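Local coordinates for KDGF (Halomonas sp., PDB 5FQ0), which probably catalyses ring opening of the unsaturated uronates released from pectin and alginate, using a metal-binding cupin fold, at residues H48-H53 against D102-R107; V37-G42 against A91-P96; I21-V26 against M33-K38; Y58-A63 against D97-D102. All coordinates share one frame; numbering follows the deposited sequence.

Interaction 1. Residues H48-H53 against D102-R107; sequences HQHERH and DLFSPR. With NI (nickel (II) ion), chain H.
The cupin metal site lies where strand 98-105 runs past the end of strand 44-48 and the loop that follows it. His-48 and His-50 bind nickel through NE2, with His-48 NE2 2.2 Å and His-50 NE2 2.1 Å from NI; Gln-55 and His-89 are the other protein ligands. At the start of 102-107, Asp-102 acts in the second shell, its OD1 making a weak hydrogen bond to the side-chain amide of the ligand Gln-55. Phe-104, with CG anti to its carbonyl carbon (chi1 -62°), presents its ring edge to the face of the His-50 imidazole in a T-shaped pair, planes 84° apart; the closest atoms are Phe-104 CE1 and His-50 NE2, 4.1 Å apart. Ser-105 O takes a CA-H...O contact from His-53 CA (3.4 Å), and Ser-105 OG hydrogen-bonds to Asp-31 O. Pro-106, after a cis peptide bond, sets its CD 3.3 Å from Arg-52 O, and its buried carbonyl oxygen lies at the edge of the His-53 ring. Arg-107 O lies near the plane of that same imidazole and receives a weak, bent hydrogen bond from His-53 NE2 (3.1 Å, 135° at the hydrogen).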
loop_
_atom_site.group_PDB
_atom_site.type_symbol
_atom_site.label_atom_id
_atom_site.label_comp_id
_atom_site.label_asym_id
_atom_site.label_seq_id
_atom_site.Cartn_x
_atom_site.Cartn_y
_atom_site.Cartn_z
ATOM N N HIS B 48 -9.993 4.874 -16.570
ATOM C CA HIS B 48 -9.029 5.858 -17.035
ATOM C C HIS B 48 -7.669 5.129 -17.083
ATOM O O HIS B 48 -7.531 3.982 -16.620
ATOM C CB HIS B 48 -8.988 7.040 -16.059
ATOM C CG HIS B 48 -8.511 6.639 -14.693
ATOM N ND1 HIS B 48 -9.305 5.938 -13.811
ATOM C CD2 HIS B 48 -7.291 6.727 -14.110
ATOM C CE1 HIS B 48 -8.620 5.680 -12.713
ATOM N NE2 HIS B 48 -7.394 6.137 -12.872
ATOM N N GLN B 49 -6.684 5.802 -17.658
ATOM C CA GLN B 49 -5.313 5.308 -17.830
ATOM C C GLN B 49 -4.435 6.397 -17.306
ATOM O O GLN B 49 -4.811 7.574 -17.385
ATOM C CB GLN B 49 -4.946 5.275 -19.312
ATOM C CG GLN B 49 -5.455 4.118 -20.112
ATOM C CD GLN B 49 -4.712 3.977 -21.427
ATOM O OE1 GLN B 49 -3.985 4.885 -21.833
ATOM N NE2 GLN B 49 -4.863 2.819 -22.080
ATOM N N HIS B 50 -3.252 6.042 -16.820
ATOM C CA HIS B 50 -2.241 7.051 -16.590
ATOM C C HIS B 50 -1.134 6.945 -17.629
ATOM O O HIS B 50 -0.565 5.880 -17.814
ATOM C CB HIS B 50 -1.701 6.958 -15.164
ATOM C CG HIS B 50 -2.791 6.929 -14.145
ATOM N ND1 HIS B 50 -3.561 8.036 -13.858
ATOM C CD2 HIS B 50 -3.288 5.912 -13.400
ATOM C CE1 HIS B 50 -4.467 7.708 -12.952
ATOM N NE2 HIS B 50 -4.311 6.426 -12.652
ATOM N N GLU B 51 -0.860 8.054 -18.306
ATOM C CA GLU B 51 0.254 8.140 -19.265
ATOM C C GLU B 51 1.594 7.873 -18.566
ATOM O O GLU B 51 2.465 7.196 -19.113
ATOM C CB GLU B 51 0.243 9.533 -19.917
ATOM C CG GLU B 51 1.513 9.949 -20.651
ATOM C CD GLU B 51 1.532 9.430 -22.075
ATOM O OE1 GLU B 51 0.672 9.887 -22.859
ATOM O OE2 GLU B 51 2.385 8.564 -22.412
ATOM N N ARG B 52 1.755 8.396 -17.348
ATOM C CA ARG B 52 3.078 8.436 -16.707
ATOM C C ARG B 52 3.230 7.679 -15.390
ATOM O O ARG B 52 4.342 7.654 -14.835
ATOM C CB ARG B 52 3.513 9.898 -16.436
ATOM C CG ARG B 52 3.735 10.778 -17.663
ATOM C CD ARG B 52 4.723 10.163 -18.662
ATOM N NE ARG B 52 6.042 9.954 -18.073
ATOM C CZ ARG B 52 7.165 9.681 -18.752
ATOM N NH1 ARG B 52 7.166 9.587 -20.077
ATOM N NH2 ARG B 52 8.306 9.481 -18.088
ATOM N N HIS B 53 2.143 7.148 -14.828
ATOM C CA HIS B 53 2.233 6.543 -13.478
ATOM C C HIS B 53 1.817 5.071 -13.455
ATOM O O HIS B 53 0.766 4.705 -14.027
ATOM C CB HIS B 53 1.340 7.334 -12.500
ATOM C CG HIS B 53 1.710 8.776 -12.359
ATOM N ND1 HIS B 53 1.270 9.757 -13.226
ATOM C CD2 HIS B 53 2.450 9.410 -11.417
ATOM C CE1 HIS B 53 1.728 10.928 -12.832
ATOM N NE2 HIS B 53 2.445 10.746 -11.733
ATOM N N ASP B 102 -4.362 3.438 -2.854
ATOM C CA ASP B 102 -3.772 3.587 -4.177
ATOM C C ASP B 102 -2.294 3.935 -4.025
ATOM O O ASP B 102 -1.955 4.898 -3.330
ATOM C CB ASP B 102 -4.471 4.680 -4.983
ATOM C CG ASP B 102 -5.806 4.235 -5.513
ATOM O OD1 ASP B 102 -5.973 3.023 -5.788
ATOM O OD2 ASP B 102 -6.654 5.123 -5.684
ATOM N N LEU B 103 -1.439 3.144 -4.681
ATOM C CA LEU B 103 0.021 3.310 -4.661
ATOM C C LEU B 103 0.507 3.708 -6.059
ATOM O O LEU B 103 0.057 3.129 -7.048
ATOM C CB LEU B 103 0.680 1.987 -4.231
ATOM C CG LEU B 103 -0.179 1.300 -3.154
ATOM C CD1 LEU B 103 0.224 -0.140 -2.988
ATOM C CD2 LEU B 103 -0.056 2.053 -1.828
ATOM N N PHE B 104 1.425 4.666 -6.135
ATOM C CA PHE B 104 1.858 5.224 -7.424
ATOM C C PHE B 104 3.373 5.345 -7.512
ATOM O O PHE B 104 4.044 5.552 -6.502
ATOM C CB PHE B 104 1.265 6.629 -7.677
ATOM C CG PHE B 104 -0.248 6.673 -7.755
ATOM C CD1 PHE B 104 -0.912 6.433 -8.961
ATOM C CD2 PHE B 104 -1.000 6.987 -6.619
ATOM C CE1 PHE B 104 -2.297 6.519 -9.033
ATOM C CE2 PHE B 104 -2.376 7.055 -6.662
ATOM C CZ PHE B 104 -3.039 6.819 -7.877
ATOM N N SER B 105 3.902 5.205 -8.729
ATOM C CA SER B 105 5.267 5.596 -9.040
ATOM C C SER B 105 5.212 6.207 -10.446
ATOM O O SER B 105 4.646 5.590 -11.352
ATOM C CB SER B 105 6.210 4.406 -9.028
ATOM O OG SER B 105 7.533 4.851 -9.344
ATOM N N PRO B 106 5.725 7.429 -10.628
ATOM C CA PRO B 106 6.244 8.251 -9.536
ATOM C C PRO B 106 5.089 8.822 -8.730
ATOM O O PRO B 106 3.960 8.333 -8.825
ATOM C CB PRO B 106 7.006 9.375 -10.277
ATOM C CG PRO B 106 6.313 9.490 -11.591
ATOM C CD PRO B 106 5.946 8.061 -11.948
ATOM N N ARG B 107 5.349 9.822 -7.911
ATOM C CA ARG B 107 4.262 10.336 -7.102
ATOM C C ARG B 107 3.341 11.162 -8.008
ATOM O O ARG B 107 3.790 11.634 -9.066
ATOM C CB ARG B 107 4.791 11.150 -5.928
ATOM C CG ARG B 107 5.118 12.571 -6.244
ATOM C CD ARG B 107 5.207 13.440 -4.993
ATOM N NE ARG B 107 6.123 14.510 -5.331
ATOM C CZ ARG B 107 7.145 14.925 -4.573
ATOM N NH1 ARG B 107 7.370 14.442 -3.343
ATOM N NH2 ARG B 107 7.939 15.844 -5.051
HETATM NI NI NI H . -5.774 5.357 -11.622
#

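Interaction 2. Residues V37-G42 against A91-P96; sequences VKFDRG and AVALEP
At one rim of the cupin beta-sandwich, the turn leaving strand 32-39 of one sheet meets the turn leaving strand 89-93 of the other, so the contact closes the two sheets against each other at that end. The touching parts run in directions 109° apart. The inner portion is apolar and tight. Phe-39 carries CG anti to its carbonyl carbon (chi1 -77°), which directs the ring into the interior, where it meets Phe-64 edge-to-face; the Ala-93 methyl sits against the root of that side chain, with Ala-93 CB 3.3 Å from Phe-39 CB. The same methyl lies 3.3 Å from Asp-40 O, so Ala-93 CB is closely packed against both the side chain and the turn backbone. Farther out, Arg-41 lies alongside the 94-96 backbone: its CB is 3.5 Å from Pro-96 N, and its CG runs past the carbonyl of Leu-94. Bends at chi2 and chi3 then swing the guanidinium around, so that Pro-96 CG stands over one of its faces, 4.3 Å above the plane and near its centre. Gly-42 adopts a positive phi (78°) that would press a side chain against the preceding carbonyl. From this position its amide gives the one hydrogen bond between the segments, Gly-42 N to Ala-93 O at 2.8 Å, with the donor above the plane of the carbonyl group.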
loop_
_atom_site.group_PDB
_atom_site.type_symbol
_atom_site.label_atom_id
_atom_site.label_comp_id
_atom_site.label_asym_id
_atom_site.label_seq_id
_atom_site.Cartn_x
_atom_site.Cartn_y
_atom_site.Cartn_z
ATOM N N VAL B 37 -7.995 5.929 -0.055
ATOM C CA VAL B 37 -9.228 6.429 -0.712
ATOM C C VAL B 37 -10.475 5.696 -0.169
ATOM O O VAL B 37 -10.539 4.459 -0.138
ATOM C CB VAL B 37 -9.175 6.312 -2.270
ATOM C CG1 VAL B 37 -10.324 7.112 -2.928
ATOM C CG2 VAL B 37 -7.816 6.789 -2.806
ATOM N N LYS B 38 -11.452 6.481 0.278
ATOM C CA LYS B 38 -12.693 5.965 0.855
ATOM C C LYS B 38 -13.879 6.205 -0.078
ATOM O O LYS B 38 -14.180 7.361 -0.431
ATOM C CB LYS B 38 -12.983 6.660 2.192
ATOM C CG LYS B 38 -14.244 6.141 2.891
ATOM C CD LYS B 38 -14.319 6.611 4.335
ATOM C CE LYS B 38 -14.310 8.137 4.460
ATOM N NZ LYS B 38 -15.554 8.819 4.055
ATOM N N PHE B 39 -14.580 5.116 -0.410
ATOM C CA PHE B 39 -15.725 5.164 -1.299
ATOM C C PHE B 39 -16.995 4.877 -0.498
ATOM O O PHE B 39 -17.027 3.976 0.306
ATOM C CB PHE B 39 -15.604 4.039 -2.337
ATOM C CG PHE B 39 -14.632 4.306 -3.445
ATOM C CD1 PHE B 39 -13.271 4.409 -3.197
ATOM C CD2 PHE B 39 -15.091 4.364 -4.781
ATOM C CE1 PHE B 39 -12.383 4.610 -4.252
ATOM C CE2 PHE B 39 -14.216 4.586 -5.829
ATOM C CZ PHE B 39 -12.861 4.703 -5.572
ATOM N N ASP B 40 -18.036 5.651 -0.743
ATOM C CA ASP B 40 -19.375 5.274 -0.363
ATOM C C ASP B 40 -19.771 4.094 -1.236
ATOM O O ASP B 40 -19.201 3.888 -2.311
ATOM C CB ASP B 40 -20.307 6.436 -0.661
ATOM C CG ASP B 40 -20.073 7.601 0.253
ATOM O OD1 ASP B 40 -19.302 7.492 1.242
ATOM O OD2 ASP B 40 -20.711 8.619 0.006
ATOM N N ARG B 41 -20.724 3.297 -0.766
ATOM C CA ARG B 41 -21.212 2.176 -1.560
ATOM C C ARG B 41 -21.777 2.651 -2.914
ATOM O O ARG B 41 -22.505 3.638 -2.994
ATOM C CB ARG B 41 -22.256 1.430 -0.753
ATOM C CG ARG B 41 -23.130 0.487 -1.524
ATOM C CD ARG B 41 -24.468 0.694 -0.854
ATOM N NE ARG B 41 -24.842 -0.400 -0.006
ATOM C CZ ARG B 41 -25.739 -0.346 0.970
ATOM N NH1 ARG B 41 -26.340 0.778 1.337
ATOM N NH2 ARG B 41 -26.019 -1.465 1.592
ATOM N N GLY B 42 -21.389 1.986 -3.991
ATOM C CA GLY B 42 -21.868 2.402 -5.312
ATOM C C GLY B 42 -21.170 3.628 -5.909
ATOM O O GLY B 42 -21.516 4.029 -7.020
ATOM N N ALA B 91 -13.241 1.316 -11.000
ATOM C CA ALA B 91 -13.779 0.566 -9.845
ATOM C C ALA B 91 -15.182 1.010 -9.484
ATOM O O ALA B 91 -15.528 2.177 -9.626
ATOM C CB ALA B 91 -12.868 0.756 -8.611
ATOM N N VAL B 92 -15.962 0.081 -8.948
ATOM C CA VAL B 92 -17.221 0.422 -8.318
ATOM C C VAL B 92 -17.132 -0.127 -6.894
ATOM O O VAL B 92 -16.890 -1.323 -6.684
ATOM C CB VAL B 92 -18.461 -0.175 -9.064
ATOM C CG1 VAL B 92 -19.774 0.268 -8.393
ATOM C CG2 VAL B 92 -18.482 0.232 -10.535
ATOM N N ALA B 93 -17.284 0.751 -5.910
ATOM C CA ALA B 93 -17.311 0.295 -4.511
ATOM C C ALA B 93 -18.595 -0.509 -4.247
ATOM O O ALA B 93 -19.684 -0.093 -4.670
ATOM C CB ALA B 93 -17.277 1.478 -3.587
ATOM N N LEU B 94 -18.470 -1.632 -3.538
ATOM C CA LEU B 94 -19.641 -2.494 -3.245
ATOM C C LEU B 94 -20.232 -2.306 -1.815
ATOM O O LEU B 94 -21.317 -2.811 -1.537
ATOM C CB LEU B 94 -19.306 -3.997 -3.523
ATOM C CG LEU B 94 -18.630 -4.207 -4.904
ATOM C CD1 LEU B 94 -18.095 -5.604 -5.156
ATOM C CD2 LEU B 94 -19.603 -3.800 -6.001
ATOM N N GLU B 95 -19.530 -1.603 -0.918
ATOM C CA GLU B 95 -19.945 -1.478 0.520
ATOM C C GLU B 95 -19.665 -0.070 1.011
ATOM O O GLU B 95 -18.762 0.589 0.482
ATOM C CB GLU B 95 -19.164 -2.444 1.433
ATOM C CG GLU B 95 -19.367 -3.914 1.150
ATOM C CD GLU B 95 -18.708 -4.795 2.193
ATOM O OE1 GLU B 95 -18.179 -4.288 3.226
ATOM O OE2 GLU B 95 -18.732 -6.017 1.973
ATOM N N PRO B 96 -20.411 0.406 2.016
ATOM C CA PRO B 96 -20.129 1.724 2.566
ATOM C C PRO B 96 -18.705 1.727 3.145
ATOM O O PRO B 96 -18.187 0.663 3.546
ATOM C CB PRO B 96 -21.144 1.853 3.698
ATOM C CG PRO B 96 -22.272 0.945 3.278
ATOM C CD PRO B 96 -21.557 -0.230 2.689
#

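Interaction 3. Residues I21-V26 against M33-K38; sequences IQRKIV and MAVCVK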
loop_
_atom_site.group_PDB
_atom_site.type_symbol
_atom_site.label_atom_id
_atom_site.label_comp_id
_atom_site.label_asym_id
_atom_site.label_seq_id
_atom_site.Cartn_x
_atom_site.Cartn_y
_atom_site.Cartn_z
ATOM N N ILE B 21 -16.712 10.127 -2.708
ATOM C CA ILE B 21 -15.279 9.787 -2.613
ATOM C C ILE B 21 -14.467 10.805 -1.794
ATOM O O ILE B 21 -14.448 11.987 -2.111
ATOM C CB ILE B 21 -14.637 9.595 -4.016
ATOM C CG1 ILE B 21 -15.399 8.548 -4.835
ATOM C CG2 ILE B 21 -13.170 9.183 -3.915
ATOM C CD1 ILE B 21 -14.855 8.405 -6.250
ATOM N N GLN B 22 -13.774 10.314 -0.771
ATOM C CA GLN B 22 -12.836 11.109 0.036
ATOM C C GLN B 22 -11.465 10.436 0.098
ATOM O O GLN B 22 -11.342 9.214 -0.151
ATOM C CB GLN B 22 -13.366 11.254 1.453
ATOM C CG GLN B 22 -14.694 11.997 1.523
ATOM C CD GLN B 22 -15.033 12.369 2.945
ATOM O OE1 GLN B 22 -15.015 11.531 3.838
ATOM N NE2 GLN B 22 -15.280 13.634 3.169
ATOM N N ARG B 23 -10.435 11.200 0.466
ATOM C CA ARG B 23 -9.109 10.613 0.579
ATOM C C ARG B 23 -8.234 11.276 1.597
ATOM O O ARG B 23 -8.521 12.370 2.050
ATOM C CB ARG B 23 -8.377 10.617 -0.768
ATOM C CG ARG B 23 -7.817 11.952 -1.202
ATOM C CD ARG B 23 -7.087 11.734 -2.525
ATOM N NE ARG B 23 -6.829 13.025 -3.130
ATOM C CZ ARG B 23 -7.095 13.352 -4.384
ATOM N NH1 ARG B 23 -7.575 12.465 -5.241
ATOM N NH2 ARG B 23 -6.833 14.577 -4.781
ATOM N N LYS B 24 -7.162 10.594 1.946
ATOM C CA LYS B 24 -6.067 11.213 2.688
ATOM C C LYS B 24 -4.762 10.835 1.973
ATOM O O LYS B 24 -4.537 9.633 1.689
ATOM C CB LYS B 24 -6.009 10.694 4.110
ATOM C CG LYS B 24 -7.290 10.856 4.929
ATOM C CD LYS B 24 -7.016 10.461 6.377
ATOM C CE LYS B 24 -8.315 10.373 7.193
ATOM N NZ LYS B 24 -8.057 10.190 8.659
ATOM N N ILE B 25 -3.913 11.830 1.711
ATOM C CA ILE B 25 -2.571 11.582 1.170
ATOM C C ILE B 25 -1.753 10.998 2.318
ATOM O O ILE B 25 -1.568 11.661 3.305
ATOM C CB ILE B 25 -1.868 12.883 0.710
ATOM C CG1 ILE B 25 -2.749 13.681 -0.292
ATOM C CG2 ILE B 25 -0.457 12.564 0.148
ATOM C CD1 ILE B 25 -3.095 12.917 -1.532
ATOM N N VAL B 26 -1.324 9.749 2.205
ATOM C CA VAL B 26 -0.641 9.051 3.291
ATOM C C VAL B 26 0.843 9.486 3.394
ATOM O O VAL B 26 1.270 10.034 4.410
ATOM C CB VAL B 26 -0.854 7.516 3.161
ATOM C CG1 VAL B 26 0.074 6.741 4.066
ATOM C CG2 VAL B 26 -2.330 7.169 3.469
ATOM N N MET B 33 4.276 7.104 -3.811
ATOM C CA MET B 33 3.202 7.763 -3.088
ATOM C C MET B 33 2.123 6.741 -2.698
ATOM O O MET B 33 1.844 5.792 -3.461
ATOM C CB MET B 33 2.602 8.868 -3.970
ATOM C CG MET B 33 1.387 9.595 -3.379
ATOM S SD MET B 33 0.707 10.909 -4.433
ATOM C CE MET B 33 1.080 12.408 -3.567
ATOM N N ALA B 34 1.533 6.941 -1.524
ATOM C CA ALA B 34 0.407 6.147 -1.055
ATOM C C ALA B 34 -0.725 7.105 -0.700
ATOM O O ALA B 34 -0.489 8.142 -0.069
ATOM C CB ALA B 34 0.806 5.294 0.167
ATOM N N VAL B 35 -1.945 6.745 -1.089
ATOM C CA VAL B 35 -3.133 7.551 -0.834
ATOM C C VAL B 35 -4.183 6.597 -0.285
ATOM O O VAL B 35 -4.382 5.517 -0.832
ATOM C CB VAL B 35 -3.675 8.200 -2.139
ATOM C CG1 VAL B 35 -4.845 9.125 -1.832
ATOM C CG2 VAL B 35 -2.565 8.948 -2.886
ATOM N N CYS B 36 -4.847 6.958 0.809
ATOM C CA CYS B 36 -5.947 6.109 1.285
ATOM C C CYS B 36 -7.222 6.718 0.711
ATOM O O CYS B 36 -7.490 7.899 0.958
ATOM C CB CYS B 36 -5.990 6.055 2.826
ATOM S SG CYS B 36 -7.353 5.067 3.491
ATOM N N VAL B 37 -7.995 5.929 -0.055
ATOM C CA VAL B 37 -9.228 6.429 -0.712
ATOM C C VAL B 37 -10.475 5.696 -0.169
ATOM O O VAL B 37 -10.539 4.459 -0.138
ATOM C CB VAL B 37 -9.175 6.312 -2.270
ATOM C CG1 VAL B 37 -10.324 7.112 -2.928
ATOM C CG2 VAL B 37 -7.816 6.789 -2.806
ATOM N N LYS B 38 -11.452 6.481 0.278
ATOM C CA LYS B 38 -12.693 5.965 0.855
ATOM C C LYS B 38 -13.879 6.205 -0.078
ATOM O O LYS B 38 -14.180 7.361 -0.431
ATOM C CB LYS B 38 -12.983 6.660 2.192
ATOM C CG LYS B 38 -14.244 6.141 2.891
ATOM C CD LYS B 38 -14.319 6.611 4.335
ATOM C CE LYS B 38 -14.310 8.137 4.460
ATOM N NZ LYS B 38 -15.554 8.819 4.055
#
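Strands 21-29 and 32-39 form an antiparallel beta hairpin in the larger sheet of the cupin fold. Their main-chain groups pair across at every second residue, while Arg-23 turns to Gln-15, and Val-35 and Val-37 to Asp-102 and Val-100, of the neighbouring strands. Gln-22 and Lys-38 make a hydrogen-bonded pair with both links nearly straight: Gln-22 N to Lys-38 O is 3.0 Å and Lys-38 N to Gln-22 O is 2.8 Å, each 169° at the hydrogen. Lys-24 and Cys-36 repeat the pattern, with Lys-24 N donating to Cys-36 O and Cys-36 N returning a bond nearly along the C=O axis of Lys-24. Toward the hairpin end the geometry loosens: Val-26 N reaches Ala-34 O at 2.9 Å from above the carbonyl plane, 142° at the hydrogen.

The side chains of Gln-22 and Lys-38 run side by side. Lys-38 folds back through chi3 and chi4, placing NZ on a lone pair of Gln-22 OE1 at 2.8 Å, while Gln-22 NE2 donates to Asp-16 OD1. Trp-14 adds a cation-pi contact to Lys-38. An alanine at Gln-22 would remove both hydrogen bonds of the side-chain amide and would probably leave the lysine ammonium less firmly held. Lys-24 instead leads away, its NZ held by His-12 O and Asn-9 OD1.

On the face bearing Arg-23, Ile-25, Val-35 and Val-37, aliphatic groups touch across the strands. Arg-23 takes the crowded chi1 position (76°) and stretches its chain across Val-35, with Arg-23 CD 3.5 Å from Val-35 CG1; beside it, Ile-21 CG2 meets Val-37 CG1 at 3.7 Å.

Interaction 4. Residues Y58-A63 against D97-D102; sequences YVVQGA and DSLVID
A classic beta bulge interrupts the antiparallel pairing of strands 54-61 and 98-105 in the larger cupin sheet: Val-60 and Gln-61 both face Leu-99. Ahead of it the pairing is regular and tight, with Ile-101 N to Tyr-58 O at 2.7 Å and 171° at the hydrogen. At the bulge, Leu-99 O receives Val-60 N at 3.0 Å and, more weakly, Gln-61 N at 3.4 Å. Val-60 bridges two neighbours on one face of the partner strand, its CG1 3.6 Å from Ile-101 CG1 and its CG2 3.6 Å from Leu-99 CB. An alanine at Val-60 would remove both methyl groups and would probably loosen the packing on Ile-101 and Leu-99.

The solvent side is looser and belongs to Gln-61 and Asp-97: extended Gln-61 lies alongside Leu-99 and brings NE2 to Asp-97 O at 3.0 Å. The backbones close up again at Gly-62, where a CB would collide with Ser-98 OG, itself bonded to Glu-95 O and weakly to Ala-63 N. Strand 98-105 is flanked on its other edge by strand 32-39, where Leu-99 touches Lys-38 and Ile-101 touches Cys-36, while Phe-64 of the smaller sheet packs on Val-59 and Val-100.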
loop_
_atom_site.group_PDB
_atom_site.type_symbol
_atom_site.label_atom_id
_atom_site.label_comp_id
_atom_site.label_asym_id
_atom_site.label_seq_id
_atom_site.Cartn_x
_atom_site.Cartn_y
_atom_site.Cartn_z
ATOM N N TYR B 58 -4.517 -1.539 -3.352
ATOM C CA TYR B 58 -4.584 -2.579 -2.354
ATOM C C TYR B 58 -5.831 -2.364 -1.471
ATOM O O TYR B 58 -5.987 -1.283 -0.858
ATOM C CB TYR B 58 -3.317 -2.533 -1.510
ATOM C CG TYR B 58 -3.280 -3.645 -0.480
ATOM C CD1 TYR B 58 -3.858 -3.474 0.790
ATOM C CD2 TYR B 58 -2.695 -4.864 -0.779
ATOM C CE1 TYR B 58 -3.833 -4.491 1.728
ATOM C CE2 TYR B 58 -2.637 -5.871 0.156
ATOM C CZ TYR B 58 -3.216 -5.682 1.394
ATOM O OH TYR B 58 -3.188 -6.703 2.302
ATOM N N VAL B 59 -6.714 -3.368 -1.418
ATOM C CA VAL B 59 -8.007 -3.253 -0.743
ATOM C C VAL B 59 -7.820 -3.551 0.741
ATOM O O VAL B 59 -7.318 -4.634 1.161
ATOM C CB VAL B 59 -9.119 -4.165 -1.340
ATOM C CG1 VAL B 59 -10.430 -4.000 -0.552
ATOM C CG2 VAL B 59 -9.305 -3.868 -2.840
ATOM N N VAL B 60 -8.223 -2.591 1.553
ATOM C CA VAL B 60 -8.099 -2.825 3.004
ATOM C C VAL B 60 -9.425 -2.947 3.769
ATOM O O VAL B 60 -9.428 -3.501 4.860
ATOM C CB VAL B 60 -7.167 -1.838 3.713
ATOM C CG1 VAL B 60 -5.839 -1.671 2.987
ATOM C CG2 VAL B 60 -7.822 -0.504 3.969
ATOM N N GLN B 61 -10.523 -2.447 3.209
ATOM C CA GLN B 61 -11.849 -2.521 3.864
ATOM C C GLN B 61 -12.956 -2.487 2.797
ATOM O O GLN B 61 -12.800 -1.836 1.755
ATOM C CB GLN B 61 -12.025 -1.379 4.899
ATOM C CG GLN B 61 -13.280 -1.463 5.771
ATOM C CD GLN B 61 -13.285 -0.378 6.856
ATOM O OE1 GLN B 61 -12.666 -0.558 7.902
ATOM N NE2 GLN B 61 -13.939 0.766 6.588
ATOM N N GLY B 62 -14.064 -3.180 3.071
ATOM C CA GLY B 62 -15.208 -3.236 2.152
ATOM C C GLY B 62 -14.857 -4.142 0.981
ATOM O O GLY B 62 -14.211 -5.166 1.172
ATOM N N ALA B 63 -15.251 -3.724 -0.226
ATOM C CA ALA B 63 -15.131 -4.516 -1.444
ATOM C C ALA B 63 -15.360 -3.605 -2.636
ATOM O O ALA B 63 -16.074 -2.585 -2.532
ATOM C CB ALA B 63 -16.131 -5.678 -1.446
ATOM N N ASP B 97 -18.086 2.901 3.175
ATOM C CA ASP B 97 -16.716 3.011 3.690
ATOM C C ASP B 97 -15.777 1.931 3.134
ATOM O O ASP B 97 -15.015 1.338 3.890
ATOM C CB ASP B 97 -16.753 2.934 5.226
ATOM C CG ASP B 97 -17.515 4.108 5.856
ATOM O OD1 ASP B 97 -17.700 5.145 5.199
ATOM O OD2 ASP B 97 -17.947 3.964 7.013
ATOM N N SER B 98 -15.838 1.647 1.823
ATOM C CA SER B 98 -14.863 0.727 1.254
ATOM C C SER B 98 -13.522 1.505 1.114
ATOM O O SER B 98 -13.515 2.640 0.637
ATOM C CB SER B 98 -15.323 0.211 -0.105
ATOM O OG SER B 98 -16.437 -0.649 0.057
ATOM N N LEU B 99 -12.416 0.904 1.553
ATOM C CA LEU B 99 -11.117 1.598 1.543
ATOM C C LEU B 99 -10.132 0.915 0.623
ATOM O O LEU B 99 -9.983 -0.302 0.671
ATOM C CB LEU B 99 -10.514 1.644 2.965
ATOM C CG LEU B 99 -11.334 2.328 4.064
ATOM C CD1 LEU B 99 -10.621 2.172 5.427
ATOM C CD2 LEU B 99 -11.479 3.786 3.724
ATOM N N VAL B 100 -9.461 1.701 -0.216
ATOM C CA VAL B 100 -8.393 1.157 -1.063
ATOM C C VAL B 100 -7.163 2.068 -0.885
ATOM O O VAL B 100 -7.272 3.299 -0.824
ATOM C CB VAL B 100 -8.845 0.984 -2.555
ATOM C CG1 VAL B 100 -9.349 2.309 -3.164
ATOM C CG2 VAL B 100 -7.753 0.337 -3.428
ATOM N N ILE B 101 -5.997 1.455 -0.783
ATOM C CA ILE B 101 -4.756 2.224 -0.774
ATOM C C ILE B 101 -4.291 2.262 -2.225
ATOM O O ILE B 101 -3.929 1.202 -2.788
ATOM C CB ILE B 101 -3.680 1.572 0.135
ATOM C CG1 ILE B 101 -4.255 1.183 1.485
ATOM C CG2 ILE B 101 -2.555 2.556 0.390
ATOM C CD1 ILE B 101 -4.951 2.324 2.212
ATOM N N ASP B 102 -4.362 3.438 -2.854
ATOM C CA ASP B 102 -3.772 3.587 -4.177
ATOM C C ASP B 102 -2.294 3.935 -4.025
ATOM O O ASP B 102 -1.955 4.898 -3.330
ATOM C CB ASP B 102 -4.471 4.680 -4.983
ATOM C CG ASP B 102 -5.806 4.235 -5.513
ATOM O OD1 ASP B 102 -5.973 3.023 -5.788
ATOM O OD2 ASP B 102 -6.654 5.123 -5.684
#

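Strand 98-105 connects the set: one half serves interaction 4, the other interaction 1, and Asp-102 belongs to both. Its edge toward strand 32-39 joins them to interaction 3, through Val-37 N to Val-100 O (2.8 Å) and Asp-102 N to Val-35 O (2.9 Å). Interactions 2 and 3 share Val-37 and Lys-38. The centres of interactions 2 and 4 are only 8 Å apart, at the end of the sandwich away from interaction 1, which is about 20 Å from interaction 2 between centres. Nickel belongs to interaction 1 directly; the side chain of Phe-39 is about 9 Å from the nickel ion. Asp-102 OD2, 3.5 Å from Val-37 CG2, links the metal's second shell to the hairpin.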